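PDB 5MAL: lipase from Streptomyces rimosus, which hydrolyses triacylglycerols and other esters, preferring medium-length acyl chains, and also acts on long-chain acyl-CoA thioesters and phospholipids. Local coordinates for residues G25-L37 and G44-R56. Sequence-based numbering, arbitrary orientation.
Sequences GSCKRSTKSYPAL and GTRFNFTACSGAR
C27 and C52 are joined by a disulfide with a chi3 of -85°, which pins the loop of 25-37 to the chain just past strand 46-49. Beside it the backbone N of S53 donates to C27 O at 2.9 Å; S13 OG also bonds to C27 O. One water links the OG of S26 to S53 O.

R29 carries the side-chain hydrogen bond between the segments. R29 NH1 donates to A51 O over 2.8 Å, with the acceptor close to the guanidinium plane but the nitrogen lifted above the carbonyl plane. F49 O lies over a guanidinium face, 2.9 Å from R29 NE, at an angle too poor for a hydrogen bond. A second water accepts weakly from R29 NH1 and donates to T50 O.

Two CH-pi contacts clasp the F49 ring. R29 CD sits over one face, 3.5 Å from the F49 ring centroid. P35 CB lies over the opposite face, offset toward the rim, 4.2 Å from that centroid. With CG anti to the backbone N (chi1 -165°), the ring extends from the strand between R29 and P35, and S30 O meets its edge. S33 OG, 3.3 Å from F49 CZ, donates to S30 O and caps helix 34-40 by accepting from A36 N. Earlier on the strand, F47 brings CZ to 3.8 Å from P35 CB. Its ring lies oblique to P35 C and A36 N.

Helix 34-40 and its leading loop thus pack on edge strand 46-49 of the parallel sheet of an SGNH hydrolase, and S53, next to C52, lies close to the nucleophile S10 at the active site.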
loop_
_atom_site.group_PDB
_atom_site.type_symbol
_atom_site.label_atom_id
_atom_site.label_comp_id
_atom_site.label_asym_id
_atom_site.label_seq_id
_atom_site.Cartn_x
_atom_site.Cartn_y
_atom_site.Cartn_z
ATOM N N GLY A 25 4.866 7.712 16.100
ATOM C CA GLY A 25 6.051 6.917 16.350
ATOM C C GLY A 25 6.558 6.254 15.089
ATOM O O GLY A 25 6.591 6.853 14.011
ATOM N N SER A 26 6.915 4.987 15.211
ATOM C CA SER A 26 7.504 4.268 14.100
ATOM C C SER A 26 6.490 3.994 12.988
ATOM O O SER A 26 6.853 3.491 11.930
ATOM C CB SER A 26 8.104 2.956 14.588
ATOM O OG SER A 26 7.094 2.075 15.020
ATOM N N CYS A 27 5.222 4.318 13.227
ATOM C CA CYS A 27 4.202 4.110 12.205
ATOM C C CYS A 27 4.448 4.995 10.994
ATOM O O CYS A 27 4.043 4.650 9.889
ATOM C CB CYS A 27 2.807 4.370 12.773
ATOM S SG CYS A 27 2.218 3.038 13.812
ATOM N N LYS A 28 5.117 6.131 11.211
ATOM C CA LYS A 28 5.477 7.045 10.144
ATOM C C LYS A 28 4.240 7.453 9.350
ATOM O O LYS A 28 4.179 7.283 8.144
ATOM C CB LYS A 28 6.527 6.411 9.224
ATOM C CG LYS A 28 7.951 6.470 9.756
ATOM C CD LYS A 28 8.505 7.878 9.691
ATOM C CE LYS A 28 9.978 7.895 10.081
ATOM N NZ LYS A 28 10.484 9.287 10.239
ATOM N N ARG A 29 3.239 7.967 10.049
ATOM C CA ARG A 29 2.057 8.488 9.383
ATOM C C ARG A 29 2.284 9.906 8.892
ATOM O O ARG A 29 2.335 10.859 9.670
ATOM C CB ARG A 29 0.846 8.427 10.307
ATOM C CG ARG A 29 0.341 6.989 10.458
ATOM C CD ARG A 29 -0.970 6.918 11.228
ATOM N NE ARG A 29 -0.810 7.116 12.667
ATOM C CZ ARG A 29 -0.637 6.146 13.564
ATOM N NH1 ARG A 29 -0.570 4.883 13.187
ATOM N NH2 ARG A 29 -0.522 6.453 14.858
ATOM N N SER A 30 2.394 10.018 7.577
ATOM C CA SER A 30 2.679 11.269 6.913
ATOM C C SER A 30 1.448 12.136 6.744
ATOM O O SER A 30 0.381 11.628 6.406
ATOM C CB SER A 30 3.279 10.974 5.543
ATOM O OG SER A 30 3.253 12.132 4.740
ATOM N N THR A 31 1.588 13.444 6.942
ATOM C CA THR A 31 0.484 14.351 6.648
ATOM C C THR A 31 0.296 14.509 5.141
ATOM O O THR A 31 -0.704 15.082 4.687
ATOM C CB THR A 31 0.689 15.741 7.292
ATOM O OG1 THR A 31 1.793 16.400 6.674
ATOM C CG2 THR A 31 0.957 15.597 8.762
ATOM N N LYS A 32 1.249 13.996 4.367
ATOM C CA LYS A 32 1.131 14.023 2.917
ATOM C C LYS A 32 0.762 12.651 2.363
ATOM O O LYS A 32 0.774 12.438 1.153
ATOM C CB LYS A 32 2.427 14.513 2.281
ATOM C CG LYS A 32 2.766 15.941 2.673
ATOM C CD LYS A 32 3.945 16.482 1.891
ATOM C CE LYS A 32 4.378 17.831 2.443
ATOM N NZ LYS A 32 3.363 18.884 2.196
ATOM N N SER A 33 0.431 11.727 3.255
ATOM C CA SER A 33 -0.112 10.426 2.858
ATOM C C SER A 33 -1.505 10.584 2.266
ATOM O O SER A 33 -2.198 11.562 2.566
ATOM C CB SER A 33 -0.190 9.501 4.064
ATOM O OG SER A 33 -1.153 10.006 4.975
ATOM N N TYR A 34 -1.963 9.626 1.460
ATOM C CA TYR A 34 -3.272 9.868 0.854
ATOM C C TYR A 34 -4.383 9.945 1.924
ATOM O O TYR A 34 -5.291 10.744 1.776
ATOM C CB TYR A 34 -3.609 8.826 -0.230
ATOM C CG TYR A 34 -3.890 7.446 0.282
ATOM C CD1 TYR A 34 -5.177 7.085 0.687
ATOM C CD2 TYR A 34 -2.886 6.489 0.329
ATOM C CE1 TYR A 34 -5.435 5.824 1.163
ATOM C CE2 TYR A 34 -3.137 5.217 0.794
ATOM C CZ TYR A 34 -4.417 4.897 1.214
ATOM O OH TYR A 34 -4.702 3.649 1.687
ATOM N N PRO A 35 -4.301 9.159 3.029
ATOM C CA PRO A 35 -5.402 9.366 3.973
ATOM C C PRO A 35 -5.388 10.737 4.623
ATOM O O PRO A 35 -6.445 11.330 4.788
ATOM C CB PRO A 35 -5.164 8.280 5.031
ATOM C CG PRO A 35 -4.438 7.212 4.297
ATOM C CD PRO A 35 -3.485 7.996 3.436
ATOM N N ALA A 36 -4.213 11.231 4.983
ATOM C CA ALA A 36 -4.133 12.545 5.605
ATOM C C ALA A 36 -4.573 13.630 4.619
ATOM O O ALA A 36 -5.268 14.574 4.988
ATOM C CB ALA A 36 -2.733 12.810 6.100
ATOM N N LEU A 37 -4.172 13.495 3.359
ATOM C CA LEU A 37 -4.612 14.438 2.336
ATOM C C LEU A 37 -6.125 14.395 2.143
ATOM O O LEU A 37 -6.780 15.431 1.950
ATOM C CB LEU A 37 -3.919 14.155 1.008
ATOM C CG LEU A 37 -2.411 14.407 0.967
ATOM C CD1 LEU A 37 -1.877 13.994 -0.393
ATOM C CD2 LEU A 37 -2.092 15.866 1.247
ATOM N N GLY A 44 -14.613 18.322 8.037
ATOM C CA GLY A 44 -15.303 17.674 9.137
ATOM C C GLY A 44 -14.972 16.204 9.306
ATOM O O GLY A 44 -15.668 15.490 10.019
ATOM N N THR A 45 -13.902 15.753 8.662
ATOM C CA THR A 45 -13.482 14.367 8.788
ATOM C C THR A 45 -12.998 14.062 10.193
ATOM O O THR A 45 -12.037 14.656 10.672
ATOM C CB THR A 45 -12.354 14.014 7.803
ATOM O OG1 THR A 45 -12.797 14.274 6.467
ATOM C CG2 THR A 45 -12.002 12.538 7.921
ATOM N N ARG A 46 -13.682 13.143 10.856
ATOM C CA ARG A 46 -13.165 12.577 12.088
ATOM C C ARG A 46 -12.202 11.486 11.651
ATOM O O ARG A 46 -12.608 10.393 11.266
ATOM C CB ARG A 46 -14.288 12.034 12.971
ATOM C CG ARG A 46 -14.020 12.164 14.456
ATOM C CD ARG A 46 -15.259 11.812 15.262
ATOM N NE ARG A 46 -16.478 12.268 14.596
ATOM C CZ ARG A 46 -17.688 12.234 15.144
ATOM N NH1 ARG A 46 -17.847 11.764 16.375
ATOM N NH2 ARG A 46 -18.739 12.673 14.461
ATOM N N PHE A 47 -10.923 11.818 11.695
ATOM C CA PHE A 47 -9.888 11.056 11.018
ATOM C C PHE A 47 -9.101 10.165 11.975
ATOM O O PHE A 47 -8.229 10.622 12.710
ATOM C CB PHE A 47 -8.973 12.044 10.293
ATOM C CG PHE A 47 -7.836 11.417 9.549
ATOM C CD1 PHE A 47 -8.015 10.275 8.778
ATOM C CD2 PHE A 47 -6.584 12.005 9.587
ATOM C CE1 PHE A 47 -6.942 9.729 8.082
ATOM C CE2 PHE A 47 -5.522 11.462 8.891
ATOM C CZ PHE A 47 -5.707 10.329 8.140
ATOM N N ASN A 48 -9.406 8.878 11.952
ATOM C CA ASN A 48 -8.664 7.926 12.757
ATOM C C ASN A 48 -7.643 7.178 11.911
ATOM O O ASN A 48 -7.978 6.254 11.168
ATOM C CB ASN A 48 -9.620 6.959 13.458
ATOM C CG ASN A 48 -10.176 7.540 14.752
ATOM O OD1 ASN A 48 -9.445 7.739 15.725
ATOM N ND2 ASN A 48 -11.458 7.826 14.760
ATOM N N PHE A 49 -6.391 7.597 12.050
ATOM C CA PHE A 49 -5.329 7.154 11.171
ATOM C C PHE A 49 -4.475 6.157 11.916
ATOM O O PHE A 49 -3.657 6.558 12.748
ATOM C CB PHE A 49 -4.524 8.379 10.733
ATOM C CG PHE A 49 -3.613 8.159 9.555
ATOM C CD1 PHE A 49 -3.666 7.000 8.789
ATOM C CD2 PHE A 49 -2.755 9.183 9.164
ATOM C CE1 PHE A 49 -2.824 6.833 7.677
ATOM C CE2 PHE A 49 -1.928 9.043 8.051
ATOM C CZ PHE A 49 -1.964 7.867 7.303
ATOM N N THR A 50 -4.670 4.873 11.638
ATOM C CA THR A 50 -3.976 3.836 12.391
ATOM C C THR A 50 -3.020 3.020 11.515
ATOM O O THR A 50 -2.347 2.113 11.997
ATOM C CB THR A 50 -4.972 2.883 13.081
ATOM O OG1 THR A 50 -5.833 2.296 12.101
ATOM C CG2 THR A 50 -5.804 3.645 14.091
ATOM N N ALA A 51 -2.962 3.343 10.230
ATOM C CA ALA A 51 -2.002 2.709 9.338
ATOM C C ALA A 51 -0.601 2.830 9.922
ATOM O O ALA A 51 -0.298 3.792 10.625
ATOM C CB ALA A 51 -2.059 3.346 7.941
ATOM N N CYS A 52 0.258 1.871 9.625
ATOM C CA CYS A 52 1.534 1.827 10.314
ATOM C C CYS A 52 2.592 1.155 9.471
ATOM O O CYS A 52 2.391 0.068 8.950
ATOM C CB CYS A 52 1.374 1.102 11.657
ATOM S SG CYS A 52 2.738 1.367 12.819
ATOM N N SER A 53 3.722 1.825 9.322
ATOM C CA SER A 53 4.832 1.239 8.593
ATOM C C SER A 53 5.156 -0.138 9.155
ATOM O O SER A 53 5.196 -0.324 10.377
ATOM C CB SER A 53 6.062 2.143 8.677
ATOM O OG SER A 53 7.159 1.527 8.024
ATOM N N GLY A 54 5.354 -1.102 8.270
ATOM C CA GLY A 54 5.739 -2.436 8.686
ATOM C C GLY A 54 4.574 -3.365 8.948
ATOM O O GLY A 54 4.775 -4.565 9.146
ATOM N N ALA A 55 3.359 -2.815 8.948
ATOM C CA ALA A 55 2.178 -3.599 9.292
ATOM C C ALA A 55 1.928 -4.777 8.373
ATOM O O ALA A 55 1.967 -4.670 7.143
ATOM C CB ALA A 55 0.939 -2.720 9.322
ATOM N N ARG A 56 1.659 -5.914 9.006
ATOM C CA ARG A 56 1.110 -7.077 8.338
ATOM C C ARG A 56 -0.360 -7.128 8.679
ATOM O O ARG A 56 -0.811 -6.386 9.554
ATOM C CB ARG A 56 1.786 -8.371 8.803
ATOM C CG ARG A 56 3.188 -8.618 8.274
ATOM C CD ARG A 56 3.774 -9.880 8.919
ATOM N NE ARG A 56 4.921 -10.402 8.179
ATOM C CZ ARG A 56 6.124 -9.831 8.150
ATOM N NH1 ARG A 56 6.351 -8.703 8.818
ATOM N NH2 ARG A 56 7.104 -10.385 7.443
HETATM O O HOH W 1 6.167 0.600 13.066
HETATM O O HOH W 2 -1.621 2.075 14.617
#